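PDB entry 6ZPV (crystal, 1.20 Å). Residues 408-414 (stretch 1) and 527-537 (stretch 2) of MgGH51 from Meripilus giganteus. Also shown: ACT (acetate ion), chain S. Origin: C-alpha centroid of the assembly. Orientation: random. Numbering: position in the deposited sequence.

Stretch 1 (408-414) FYQNAFY
Stretch 2 527-537: TLPTNGGTLHW

Stretch 1 enters as the last turn of a helix, 408-410. N411 is the first residue to leave helical angles (-117/27), and a type I turn runs from N411 to Y414, closed by Y414 N to N411 O at 2.9 Å. Stretch 2 is extended through P529 (-57/161), makes a type II turn from T530 to G533, closed by G533 N to T530 O at 3.0 Å, and becomes a strand at 535. G532 sits at 103/-9, where a CB would jam against the preceding carbonyl oxygen.

In register, Y409 CA lies 6.0 Å from T534 CA, Q410 CA 4.3 Å from G532 CA, and F413 CA 6.4 Å from N531 CA. The chain therefore advances in stretch 1 as it steps back in stretch 2.

No direct hydrogen bond joins the stretches; three waters do, pairing polar backbone and amide atoms that have no direct partner across the gap. Water 1 donates to Y409 O and accepts from G532 N, both 2.8 Å from its O. Water 2 donates from its O to Q410 O (2.6 Å) and N531 OD1 (2.7 Å), and accepts from F413 N (3.0 Å). The O of water 3 accepts from Q410 NE2 at 3.1 Å and donates to G532 O at 2.6 Å.

Three CH-pi contacts lie between the stretches, each setting an aliphatic carbon over the pi face of a ring. T534 CG2 (chi1 p) lies over the Y409 ring (chi1 p, chi2 75°), 3.9 Å from its centroid. N531 CB (chi1 t) covers a face of F413 (chi1 m, chi2 71°), also 3.9 Å from the centroid. A412 CB lies over H536 (chi1 m, chi2 -91°), 4.0 Å from the centroid. H536 NE2 donates to G533 O at 2.8 Å, which ties its ring to the turn.

F413 also makes apolar contacts, CE2 to L528 CD2 at 4.4 Å and CZ to P529 CD at 4.3 Å. Its CE1 lies 4.2 Å from H536 CE1, where the two rings meet edge to edge.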

ATOM      1  N   PHE A 408      20.318  -9.616  -7.962  1.00 12.08           N
ATOM      2  CA  PHE A 408      19.377  -9.071  -8.945  1.00 12.00           C
ATOM      3  C   PHE A 408      20.067  -8.837 -10.303  1.00 12.02           C
ATOM      4  O   PHE A 408      19.493  -9.219 -11.338  1.00 13.20           O
ATOM      5  CB  PHE A 408      18.672  -7.809  -8.421  1.00 11.34           C
ATOM      6  CG  PHE A 408      17.519  -8.143  -7.517  1.00 11.63           C
ATOM      7  CD1 PHE A 408      16.287  -8.451  -8.086  1.00 11.30           C
ATOM      8  CD2 PHE A 408      17.651  -8.302  -6.164  1.00 11.65           C
ATOM      9  CE1 PHE A 408      15.223  -8.886  -7.309  1.00 11.84           C
ATOM     10  CE2 PHE A 408      16.587  -8.719  -5.397  1.00 11.19           C
ATOM     11  CZ  PHE A 408      15.364  -9.008  -5.956  1.00 11.98           C
ATOM     12  N   TYR A 409      21.269  -8.243 -10.349  1.00 12.46           N
ATOM     13  CA  TYR A 409      21.897  -8.081 -11.675  1.00 12.58           C
ATOM     14  C   TYR A 409      22.342  -9.427 -12.234  1.00 12.63           C
ATOM     15  O   TYR A 409      22.294  -9.638 -13.435  1.00 14.51           O
ATOM     16  CB  TYR A 409      22.966  -6.991 -11.761  1.00 14.04           C
ATOM     17  CG  TYR A 409      24.277  -7.269 -11.095  1.00 14.40           C
ATOM     18  CD1 TYR A 409      25.167  -8.148 -11.698  1.00 15.91           C
ATOM     19  CD2 TYR A 409      24.708  -6.621  -9.961  1.00 16.10           C
ATOM     20  CE1 TYR A 409      26.441  -8.384 -11.171  1.00 18.43           C
ATOM     21  CE2 TYR A 409      26.006  -6.802  -9.460  1.00 17.30           C
ATOM     22  CZ  TYR A 409      26.874  -7.678 -10.073  1.00 18.04           C
ATOM     23  OH  TYR A 409      28.147  -7.872  -9.546  1.00 23.28           O
ATOM     24  N   GLN A 410      22.797 -10.335 -11.374  1.00 12.93           N
ATOM     25  CA  GLN A 410      23.264 -11.648 -11.768  1.00 14.19           C
ATOM     26  C   GLN A 410      22.123 -12.495 -12.310  1.00 14.30           C
ATOM     27  O   GLN A 410      22.399 -13.473 -13.015  1.00 16.26           O
ATOM     28  CB  GLN A 410      24.000 -12.412 -10.660  1.00 15.67           C
ATOM     29  CG  GLN A 410      25.333 -11.779 -10.316  1.00 18.39           C
ATOM     30  CD  GLN A 410      25.997 -12.584  -9.194  1.00 20.17           C
ATOM     31  OE1 GLN A 410      25.296 -13.055  -8.265  1.00 22.84           O
ATOM     32  NE2 GLN A 410      27.302 -12.528  -9.138  1.00 26.46           N
ATOM     33  N   ASN A 411      20.870 -12.184 -11.982  1.00 13.98           N
ATOM     34  CA  ASN A 411      19.720 -13.021 -12.337  1.00 13.90           C
ATOM     35  C   ASN A 411      18.783 -12.281 -13.266  1.00 13.43           C
ATOM     36  O   ASN A 411      17.613 -12.675 -13.407  1.00 14.92           O
ATOM     37  CB  ASN A 411      19.049 -13.560 -11.064  1.00 15.03           C
ATOM     38  CG  ASN A 411      19.924 -14.618 -10.440  1.00 16.61           C
ATOM     39  OD1 ASN A 411      19.807 -15.795 -10.838  1.00 21.20           O
ATOM     40  ND2 ASN A 411      20.817 -14.247  -9.576  1.00 17.16           N
ATOM     41  N   ALA A 412      19.274 -11.331 -14.044  1.00 13.23           N
ATOM     42  CA  ALA A 412      18.473 -10.613 -15.057  1.00 13.00           C
ATOM     43  C   ALA A 412      18.007 -11.531 -16.181  1.00 12.35           C
ATOM     44  O   ALA A 412      17.070 -11.152 -16.897  1.00 13.38           O
ATOM     45  CB  ALA A 412      19.269  -9.466 -15.626  1.00 14.75           C
ATOM     46  N   PHE A 413      18.596 -12.700 -16.342  1.00 12.71           N
ATOM     47  CA  PHE A 413      18.146 -13.703 -17.315  1.00 13.13           C
ATOM     48  C   PHE A 413      17.253 -14.761 -16.686  1.00 12.60           C
ATOM     49  O   PHE A 413      17.007 -15.806 -17.317  1.00 13.62           O
ATOM     50  CB  PHE A 413      19.336 -14.299 -18.077  1.00 13.76           C
ATOM     51  CG  PHE A 413      19.939 -13.386 -19.111  1.00 13.55           C
ATOM     52  CD1 PHE A 413      20.660 -12.282 -18.754  1.00 14.25           C
ATOM     53  CD2 PHE A 413      19.750 -13.644 -20.465  1.00 14.99           C
ATOM     54  CE1 PHE A 413      21.196 -11.453 -19.714  1.00 14.28           C
ATOM     55  CE2 PHE A 413      20.285 -12.789 -21.413  1.00 15.47           C
ATOM     56  CZ  PHE A 413      20.998 -11.668 -21.045  1.00 14.84           C
ATOM     57  N   TYR A 414      16.657 -14.477 -15.538  1.00 13.24           N
ATOM     58  CA  TYR A 414      15.792 -15.433 -14.826  1.00 14.57           C
ATOM     59  C   TYR A 414      14.761 -16.042 -15.777  1.00 13.09           C
ATOM     60  O   TYR A 414      14.522 -17.265 -15.741  1.00 14.47           O
ATOM     61  CB  TYR A 414      15.110 -14.743 -13.644  1.00 14.18           C
ATOM     62  CG  TYR A 414      14.284 -15.670 -12.796  1.00 14.69           C
ATOM     63  CD1 TYR A 414      14.846 -16.355 -11.729  1.00 16.64           C
ATOM     64  CD2 TYR A 414      12.956 -15.870 -13.012  1.00 14.78           C
ATOM     65  CE1 TYR A 414      14.086 -17.212 -10.935  1.00 18.90           C
ATOM     66  CE2 TYR A 414      12.196 -16.703 -12.197  1.00 15.64           C
ATOM     67  CZ  TYR A 414      12.757 -17.403 -11.202  1.00 16.76           C
ATOM     68  OH  TYR A 414      11.952 -18.221 -10.391  1.00 19.22           O
ATOM     69  N   THR A 527      21.006  -6.239 -29.099  1.00 12.85           N
ATOM     70  CA  THR A 527      22.130  -7.001 -28.570  1.00 12.56           C
ATOM     71  C   THR A 527      21.862  -7.415 -27.136  1.00 12.51           C
ATOM     72  O   THR A 527      21.494  -6.555 -26.326  1.00 13.20           O
ATOM     73  CB  THR A 527      23.386  -6.136 -28.639  1.00 13.46           C
ATOM     74  OG1 THR A 527      23.555  -5.602 -29.965  1.00 13.85           O
ATOM     75  CG2 THR A 527      24.640  -6.851 -28.191  1.00 15.59           C
ATOM     76  N   LEU A 528      22.091  -8.669 -26.793  1.00 13.11           N
ATOM     77  CA  LEU A 528      21.853  -9.107 -25.423  1.00 13.13           C
ATOM     78  C   LEU A 528      22.937  -8.617 -24.486  1.00 13.32           C
ATOM     79  O   LEU A 528      24.131  -8.724 -24.797  1.00 13.83           O
ATOM     80  CB  LEU A 528      21.745 -10.631 -25.343  1.00 13.31           C
ATOM     81  CG  LEU A 528      20.526 -11.264 -25.977  1.00 16.35           C
ATOM     82  CD1 LEU A 528      20.676 -12.785 -26.068  1.00 19.01           C
ATOM     83  CD2 LEU A 528      19.253 -10.920 -25.270  1.00 18.91           C
ATOM     84  N   PRO A 529      22.569  -8.156 -23.275  1.00 12.91           N
ATOM     85  CA  PRO A 529      23.559  -7.987 -22.227  1.00 12.29           C
ATOM     86  C   PRO A 529      24.306  -9.276 -21.918  1.00 12.80           C
ATOM     87  O   PRO A 529      23.805 -10.375 -22.199  1.00 14.26           O
ATOM     88  CB  PRO A 529      22.723  -7.562 -20.987  1.00 12.69           C
ATOM     89  CG  PRO A 529      21.485  -6.921 -21.619  1.00 12.80           C
ATOM     90  CD  PRO A 529      21.214  -7.787 -22.828  1.00 12.68           C
ATOM     91  N   THR A 530      25.451  -9.164 -21.277  1.00 14.09           N
ATOM     92  CA  THR A 530      26.164 -10.337 -20.768  1.00 14.46           C
ATOM     93  C   THR A 530      25.366 -10.950 -19.607  1.00 14.81           C
ATOM     94  O   THR A 530      25.084 -10.229 -18.649  1.00 16.02           O
ATOM     95  CB  THR A 530      27.564  -9.952 -20.332  1.00 19.15           C
ATOM     96  OG1 THR A 530      28.234  -9.421 -21.480  1.00 22.39           O
ATOM     97  CG2 THR A 530      28.324 -11.154 -19.824  1.00 21.64           C
ATOM     98  N   ASN A 531      25.109 -12.223 -19.698  1.00 15.12           N
ATOM     99  CA  ASN A 531      24.397 -12.973 -18.660  1.00 16.28           C
ATOM    100  C   ASN A 531      25.345 -13.110 -17.452  1.00 17.18           C
ATOM    101  O   ASN A 531      26.364 -13.799 -17.574  1.00 20.73           O
ATOM    102  CB  ASN A 531      23.898 -14.281 -19.228  1.00 18.36           C
ATOM    103  CG  ASN A 531      23.050 -15.063 -18.264  1.00 18.68           C
ATOM    104  OD1 ASN A 531      22.988 -14.768 -17.078  1.00 20.13           O
ATOM    105  ND2 ASN A 531      22.365 -16.070 -18.779  1.00 22.38           N
ATOM    106  N   GLY A 532      25.031 -12.415 -16.337  1.00 16.37           N
ATOM    107  CA  GLY A 532      25.881 -12.342 -15.170  1.00 18.24           C
ATOM    108  C   GLY A 532      26.638 -11.046 -15.048  1.00 18.88           C
ATOM    109  O   GLY A 532      27.307 -10.840 -14.013  1.00 20.43           O
ATOM    110  N   GLY A 533      26.595 -10.223 -16.068  1.00 16.03           N
ATOM    111  CA  GLY A 533      27.304  -8.941 -16.057  1.00 17.99           C
ATOM    112  C   GLY A 533      26.567  -7.868 -15.293  1.00 14.32           C
ATOM    113  O   GLY A 533      25.411  -8.049 -14.847  1.00 15.13           O
ATOM    114  N   THR A 534      27.234  -6.733 -15.119  1.00 14.74           N
ATOM    115  CA  THR A 534      26.680  -5.576 -14.382  1.00 13.79           C
ATOM    116  C   THR A 534      25.874  -4.637 -15.264  1.00 13.59           C
ATOM    117  O   THR A 534      25.178  -3.776 -14.698  1.00 14.44           O
ATOM    118  CB  THR A 534      27.791  -4.828 -13.678  1.00 15.70           C
ATOM    119  OG1 THR A 534      28.799  -4.510 -14.635  1.00 18.19           O
ATOM    120  CG2 THR A 534      28.416  -5.620 -12.569  1.00 19.58           C
ATOM    121  N   LEU A 535      26.012  -4.688 -16.591  1.00 13.30           N
ATOM    122  CA  LEU A 535      25.436  -3.671 -17.472  1.00 12.51           C
ATOM    123  C   LEU A 535      24.304  -4.283 -18.271  1.00 12.09           C
ATOM    124  O   LEU A 535      24.484  -5.290 -18.988  1.00 13.04           O
ATOM    125  CB  LEU A 535      26.492  -3.136 -18.443  1.00 12.89           C
ATOM    126  CG  LEU A 535      26.037  -1.972 -19.334  1.00 13.02           C
ATOM    127  CD1 LEU A 535      25.725  -0.730 -18.525  1.00 14.15           C
ATOM    128  CD2 LEU A 535      27.100  -1.674 -20.372  1.00 14.18           C
ATOM    129  N   HIS A 536      23.094  -3.721 -18.144  1.00 11.66           N
ATOM    130  CA  HIS A 536      21.880  -4.279 -18.773  1.00 11.42           C
ATOM    131  C   HIS A 536      21.067  -3.169 -19.381  1.00 11.16           C
ATOM    132  O   HIS A 536      21.156  -2.010 -18.988  1.00 12.27           O
ATOM    133  CB  HIS A 536      21.053  -5.035 -17.707  1.00 11.60           C
ATOM    134  CG  HIS A 536      21.724  -6.265 -17.207  1.00 11.58           C
ATOM    135  ND1 HIS A 536      21.502  -7.468 -17.807  1.00 12.49           N
ATOM    136  CD2 HIS A 536      22.698  -6.399 -16.260  1.00 12.41           C
ATOM    137  CE1 HIS A 536      22.347  -8.327 -17.194  1.00 12.00           C
ATOM    138  NE2 HIS A 536      23.079  -7.718 -16.283  1.00 12.97           N
ATOM    139  N   TRP A 537      20.233  -3.522 -20.353  1.00 11.69           N
ATOM    140  CA  TRP A 537      19.367  -2.533 -21.004  1.00 11.19           C
ATOM    141  C   TRP A 537      18.140  -3.241 -21.557  1.00 10.84           C
ATOM    142  O   TRP A 537      18.133  -4.470 -21.745  1.00 12.08           O
ATOM    143  CB  TRP A 537      20.144  -1.811 -22.142  1.00 11.23           C
ATOM    144  CG  TRP A 537      20.759  -2.740 -23.121  1.00 11.49           C
ATOM    145  CD1 TRP A 537      20.159  -3.309 -24.223  1.00 12.86           C
ATOM    146  CD2 TRP A 537      22.106  -3.285 -23.069  1.00 11.57           C
ATOM    147  NE1 TRP A 537      21.029  -4.177 -24.829  1.00 12.35           N
ATOM    148  CE2 TRP A 537      22.228  -4.168 -24.140  1.00 11.78           C
ATOM    149  CE3 TRP A 537      23.161  -3.113 -22.193  1.00 12.78           C
ATOM    150  CZ2 TRP A 537      23.405  -4.897 -24.371  1.00 12.73           C
ATOM    151  CZ3 TRP A 537      24.317  -3.793 -22.442  1.00 13.08           C
ATOM    152  CH2 TRP A 537      24.441  -4.679 -23.520  1.00 12.37           C
TER
HETATM  153  C   ACT S 729      25.022  -8.504 -31.384  1.00 42.74           C
HETATM  154  O   ACT S 729      24.665  -9.712 -30.860  1.00 46.75           O
HETATM  155  OXT ACT S 729      24.216  -7.578 -31.804  1.00 30.01           O
HETATM  156  CH3 ACT S 729      26.538  -8.098 -31.395  1.00 61.35           C
HETATM  157  O   HOH W   1      22.525 -11.240 -15.722  1.00 15.63           O
HETATM  158  O   HOH W   2      21.270 -13.709 -15.340  1.00 18.79           O
HETATM  159  O   HOH W   3      28.229 -12.464 -12.147  1.00 43.33           O